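Local atomic coordinates of cell division control protein 4 (Saccharomyces cerevisiae, PDB entry 3V7D), a protein that recognises phosphorylated proteins such as the CDK inhibitor SIC1 as the substrate-binding F-box subunit of an SCF ubiquitin ligase, this chain holding its F-box and WD-repeat part. Residues F364-A369 and R384-H389; I405-S408 and Q413-I416. The protein carries 1 engineered substitution. All blocks are in the same frame, centred on the assembly; numbering follows the deposited sequence.

Contact 1: residues F364-A369 and R384-H389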
loop_
_atom_site.group_PDB
_atom_site.type_symbol
_atom_site.label_atom_id
_atom_site.label_comp_id
_atom_site.label_asym_id
_atom_site.label_seq_id
_atom_site.Cartn_x
_atom_site.Cartn_y
_atom_site.Cartn_z
ATOM N N PHE B 364 5.581 4.336 4.535
ATOM C CA PHE B 364 6.992 4.276 4.919
ATOM C C PHE B 364 7.947 4.712 3.809
ATOM O O PHE B 364 7.840 4.250 2.674
ATOM C CB PHE B 364 7.388 2.851 5.325
ATOM C CG PHE B 364 6.624 2.303 6.488
ATOM C CD1 PHE B 364 6.598 2.972 7.700
ATOM C CD2 PHE B 364 5.971 1.084 6.384
ATOM C CE1 PHE B 364 5.907 2.448 8.785
ATOM C CE2 PHE B 364 5.280 0.552 7.456
ATOM C CZ PHE B 364 5.247 1.239 8.663
ATOM N N LEU B 365 8.885 5.594 4.140
ATOM C CA LEU B 365 10.101 5.723 3.342
ATOM C C LEU B 365 11.084 4.744 3.953
ATOM O O LEU B 365 11.287 4.744 5.168
ATOM C CB LEU B 365 10.675 7.141 3.404
ATOM C CG LEU B 365 12.060 7.320 2.763
ATOM C CD1 LEU B 365 12.018 7.087 1.254
ATOM C CD2 LEU B 365 12.652 8.693 3.076
ATOM N N VAL B 366 11.676 3.886 3.130
ATOM C CA VAL B 366 12.610 2.889 3.650
ATOM C C VAL B 366 13.979 3.013 2.995
ATOM O O VAL B 366 14.085 3.162 1.778
ATOM C CB VAL B 366 12.075 1.453 3.476
ATOM C CG1 VAL B 366 12.951 0.461 4.239
ATOM C CG2 VAL B 366 10.635 1.362 3.955
ATOM N N SER B 367 15.025 2.947 3.812
ATOM C CA SER B 367 16.389 3.099 3.324
ATOM C C SER B 367 17.294 1.996 3.862
ATOM O O SER B 367 17.113 1.512 4.987
ATOM C CB SER B 367 16.946 4.460 3.730
ATOM O OG SER B 367 16.946 4.591 5.146
ATOM N N ALA B 368 18.267 1.608 3.049
ATOM C CA ALA B 368 19.169 0.515 3.392
ATOM C C ALA B 368 20.597 0.898 3.026
ATOM O O ALA B 368 20.832 1.526 1.993
ATOM C CB ALA B 368 18.749 -0.760 2.674
ATOM N N ALA B 369 21.548 0.515 3.872
ATOM C CA ALA B 369 22.921 0.992 3.740
ATOM C C ALA B 369 23.935 -0.143 3.661
ATOM O O ALA B 369 23.603 -1.298 3.922
ATOM C CB ALA B 369 23.261 1.937 4.894
ATOM N N ARG B 384 10.923 8.341 12.984
ATOM C CA ARG B 384 11.474 6.992 12.939
ATOM C C ARG B 384 10.419 5.935 13.247
ATOM O O ARG B 384 9.798 5.959 14.309
ATOM C CB ARG B 384 12.647 6.881 13.915
ATOM C CG ARG B 384 13.841 7.735 13.513
ATOM C CD ARG B 384 14.951 7.705 14.562
ATOM N NE ARG B 384 16.079 8.547 14.166
ATOM C CZ ARG B 384 17.179 8.095 13.569
ATOM N NH1 ARG B 384 17.309 6.800 13.306
ATOM N NH2 ARG B 384 18.153 8.935 13.241
ATOM N N LYS B 385 10.215 5.005 12.318
ATOM C CA LYS B 385 9.182 3.986 12.496
ATOM C C LYS B 385 9.771 2.621 12.811
ATOM O O LYS B 385 9.250 1.902 13.656
ATOM C CB LYS B 385 8.283 3.897 11.264
ATOM C CG LYS B 385 7.712 5.231 10.833
ATOM C CD LYS B 385 6.966 5.905 11.968
ATOM C CE LYS B 385 5.687 5.170 12.303
ATOM N NZ LYS B 385 4.791 6.022 13.141
ATOM N N PHE B 386 10.848 2.258 12.122
ATOM C CA PHE B 386 11.526 1.000 12.410
ATOM C C PHE B 386 13.012 1.008 12.067
ATOM O O PHE B 386 13.488 1.851 11.311
ATOM C CB PHE B 386 10.808 -0.205 11.774
ATOM C CG PHE B 386 10.655 -0.129 10.269
ATOM C CD1 PHE B 386 11.701 -0.480 9.429
ATOM C CD2 PHE B 386 9.447 0.242 9.701
ATOM C CE1 PHE B 386 11.555 -0.434 8.051
ATOM C CE2 PHE B 386 9.293 0.290 8.329
ATOM C CZ PHE B 386 10.351 -0.048 7.501
ATOM N N SER B 387 13.734 0.055 12.641
ATOM C CA SER B 387 15.171 -0.043 12.461
ATOM C C SER B 387 15.577 -1.511 12.472
ATOM O O SER B 387 15.225 -2.252 13.395
ATOM C CB SER B 387 15.890 0.710 13.581
ATOM O OG SER B 387 17.293 0.549 13.482
ATOM N N TYR B 388 16.305 -1.934 11.441
ATOM C CA TYR B 388 16.775 -3.314 11.371
ATOM C C TYR B 388 18.236 -3.388 10.959
ATOM O O TYR B 388 18.771 -2.454 10.361
ATOM C CB TYR B 388 15.921 -4.142 10.406
ATOM C CG TYR B 388 14.477 -4.290 10.831
ATOM C CD1 TYR B 388 14.123 -5.120 11.888
ATOM C CD2 TYR B 388 13.468 -3.603 10.170
ATOM C CE1 TYR B 388 12.802 -5.255 12.277
ATOM C CE2 TYR B 388 12.148 -3.732 10.546
ATOM C CZ TYR B 388 11.819 -4.557 11.598
ATOM O OH TYR B 388 10.500 -4.680 11.968
ATOM N N HIS B 389 18.874 -4.509 11.280
ATOM C CA HIS B 389 20.269 -4.722 10.929
ATOM C C HIS B 389 20.532 -6.206 10.681
ATOM O O HIS B 389 20.227 -7.045 11.521
ATOM C CB HIS B 389 21.169 -4.216 12.058
ATOM C CG HIS B 389 22.397 -3.510 11.581
ATOM N ND1 HIS B 389 22.592 -2.157 11.758
ATOM C CD2 HIS B 389 23.494 -3.967 10.931
ATOM C CE1 HIS B 389 23.759 -1.812 11.243
ATOM N NE2 HIS B 389 24.325 -2.891 10.733
#
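Lys385 begins the contact by laying the first carbons of its side chain against the ring of Phe364, with CB of Lys385 3.7 Å from CE1 of Phe364 and CG of Lys385 beside the same carbon. Bends at chi2 and chi3 then carry the amine away from the ring. Phe386, the next residue, points to the same side of its strand, because Lys385 and Phe386 form a classic beta bulge against Gly376 and so do not alternate as strand neighbours usually do.

The ring of Phe386 meets both Phe364 and Val366. Its CG sits between the backbone N and the carbonyl carbon (chi1 58°), which raises the ring toward strand 364-369. Its CE2 stands 3.7 Å above the plane of the Phe364 ring, over the centre. This is a T-shaped stack, edge of Phe386 to face of Phe364, with centroids 5.1 Å apart and planes at 78°. At the next carbon round, CZ of Phe386 meets CG2 of Val366 at 3.8 Å, while CE1 of Phe386 lies 4.2 Å from CG1 of Val366. Leu419 touches both phenylalanine rings, and Val366 also packs on Phe399 and Val401 of the next blade.

No hydrogen bond joins the two segments: strand 373-378 lies between them in the sheet, and both run roughly the same way, their axes at 33°. Second and outermost strands related like this belong to a four-stranded antiparallel blade of a WD40 beta-propeller.

Contact 2: residues I405-S408 and Q413-I416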
loop_
_atom_site.group_PDB
_atom_site.type_symbol
_atom_site.label_atom_id
_atom_site.label_comp_id
_atom_site.label_asym_id
_atom_site.label_seq_id
_atom_site.Cartn_x
_atom_site.Cartn_y
_atom_site.Cartn_z
ATOM N N ILE B 405 4.921 -5.617 5.092
ATOM C CA ILE B 405 6.032 -6.556 5.013
ATOM C C ILE B 405 7.315 -5.904 4.506
ATOM O O ILE B 405 7.287 -5.116 3.565
ATOM C CB ILE B 405 5.679 -7.739 4.075
ATOM C CG1 ILE B 405 4.618 -8.639 4.713
ATOM C CG2 ILE B 405 6.913 -8.567 3.743
ATOM C CD1 ILE B 405 5.165 -9.523 5.817
ATOM N N LEU B 406 8.434 -6.237 5.144
ATOM C CA LEU B 406 9.758 -5.933 4.615
ATOM C C LEU B 406 10.498 -7.241 4.320
ATOM O O LEU B 406 10.553 -8.135 5.166
ATOM C CB LEU B 406 10.564 -5.099 5.612
ATOM C CG LEU B 406 12.069 -4.936 5.356
ATOM C CD1 LEU B 406 12.327 -4.079 4.128
ATOM C CD2 LEU B 406 12.809 -4.366 6.581
ATOM N N VAL B 407 11.048 -7.354 3.116
ATOM C CA VAL B 407 11.924 -8.467 2.780
ATOM C C VAL B 407 13.274 -7.887 2.377
ATOM O O VAL B 407 13.335 -7.025 1.510
ATOM C CB VAL B 407 11.367 -9.315 1.616
ATOM C CG1 VAL B 407 12.339 -10.435 1.271
ATOM C CG2 VAL B 407 10.007 -9.889 1.969
ATOM N N SER B 408 14.351 -8.342 3.010
ATOM C CA SER B 408 15.679 -7.787 2.728
ATOM C C SER B 408 16.709 -8.876 2.446
ATOM O O SER B 408 16.575 -10.010 2.905
ATOM C CB SER B 408 16.149 -6.904 3.885
ATOM O OG SER B 408 16.075 -7.595 5.123
ATOM N N GLN B 413 22.128 -13.925 3.770
ATOM C CA GLN B 413 20.923 -13.561 4.519
ATOM C C GLN B 413 19.727 -13.163 3.659
ATOM O O GLN B 413 19.845 -12.385 2.711
ATOM C CB GLN B 413 21.219 -12.444 5.523
ATOM C CG GLN B 413 22.149 -12.851 6.651
ATOM C CD GLN B 413 21.782 -12.183 7.962
ATOM O OE1 GLN B 413 20.783 -11.468 8.053
ATOM N NE2 GLN B 413 22.582 -12.425 8.989
ATOM N N PHE B 414 18.571 -13.699 4.022
ATOM C CA PHE B 414 17.316 -13.378 3.367
ATOM C C PHE B 414 16.265 -13.332 4.469
ATOM O O PHE B 414 15.913 -14.364 5.042
ATOM C CB PHE B 414 16.987 -14.447 2.324
ATOM C CG PHE B 414 15.731 -14.178 1.538
ATOM C CD1 PHE B 414 15.736 -13.286 0.477
ATOM C CD2 PHE B 414 14.551 -14.845 1.841
ATOM C CE1 PHE B 414 14.586 -13.046 -0.257
ATOM C CE2 PHE B 414 13.394 -14.609 1.113
ATOM C CZ PHE B 414 13.412 -13.710 0.060
ATOM N N ASN B 415 15.792 -12.129 4.782
ATOM C CA ASN B 415 14.910 -11.920 5.928
ATOM C C ASN B 415 13.531 -11.358 5.569
ATOM O O ASN B 415 13.402 -10.498 4.703
ATOM C CB ASN B 415 15.581 -10.995 6.946
ATOM C CG ASN B 415 16.894 -11.551 7.461
ATOM O OD1 ASN B 415 16.970 -12.705 7.877
ATOM N ND2 ASN B 415 17.940 -10.733 7.425
ATOM N N ILE B 416 12.511 -11.850 6.262
ATOM C CA ILE B 416 11.153 -11.357 6.101
ATOM C C ILE B 416 10.691 -10.787 7.439
ATOM O O ILE B 416 10.659 -11.503 8.448
ATOM C CB ILE B 416 10.203 -12.487 5.640
ATOM C CG1 ILE B 416 10.699 -13.093 4.325
ATOM C CG2 ILE B 416 8.772 -11.973 5.485
ATOM C CD1 ILE B 416 9.845 -14.233 3.811
#
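Two torsions put Val407 and Phe414 together. With chi1 at 178°, Val407 holds CG1 trans to its amide nitrogen and on the Phe414 side, while CG2 turns to Ile416. Phe414, with CG anti to the backbone N (chi1 -177°), sends its ring forward along its own strand, leaning toward Val407. CG1 of Val407 therefore comes 3.7 Å from CZ of Phe414, obliquely to the ring, and CG2 of Val407 lies 4.0 Å from CG1 of Ile416. Val407 and Ile416, a non-hydrogen-bonded antiparallel pair, run side by side and point the same way.

One residue along, Ser408 and Asn415 form the hydrogen-bonded pair. Ser408 N to Asn415 O and Asn415 N to Ser408 O are both 2.9 Å, and the second bond is nearly straight at 171°. Asn415 O also receives the CA-H of Val407, with CA of Val407 3.2 Å from that oxygen. On this face of the sheet CB of Asn415 rests 3.9 Å from OG of Ser408. The Asn415 amide reaches along its own strand: ND2 donates to OE1 of Gln413 at 3.0 Å, the acceptor close to the amide plane of Asn415.

The two faces thus differ in chemistry. On the apolar one Val407 and Ile416 pack on Trp105 of helix 87-106, Val407 and Phe414 on Val439 of strand 435-442. Behind them, Ser408 OG and Gln413 NE2 bond to His390 NE2 and Thr391 OG1, tethering the hairpin to residues 390-391, while Asn415 ND2 holds the Gln413 amide by its OE1.

Contacts 1 and 2 follow one another along the chain and sit in neighbouring blades of the propeller, their centres 12 Å apart. Contact 1 lies within one blade; contact 2 is the hairpin of the second and third strands of the next. They touch directly where CD2 of Tyr388 meets CD2 of Leu406 at 3.7 Å, and the Tyr388 ring also meets that of Tyr417. Phe399 packs on both Val366 and Leu406. In both blades the serine of the second strand bonds a histidine (Ser367 to His351, Ser408 to His390), consistent with the hydrogen-bond network of WD repeats; Ser367 also bonds Trp377.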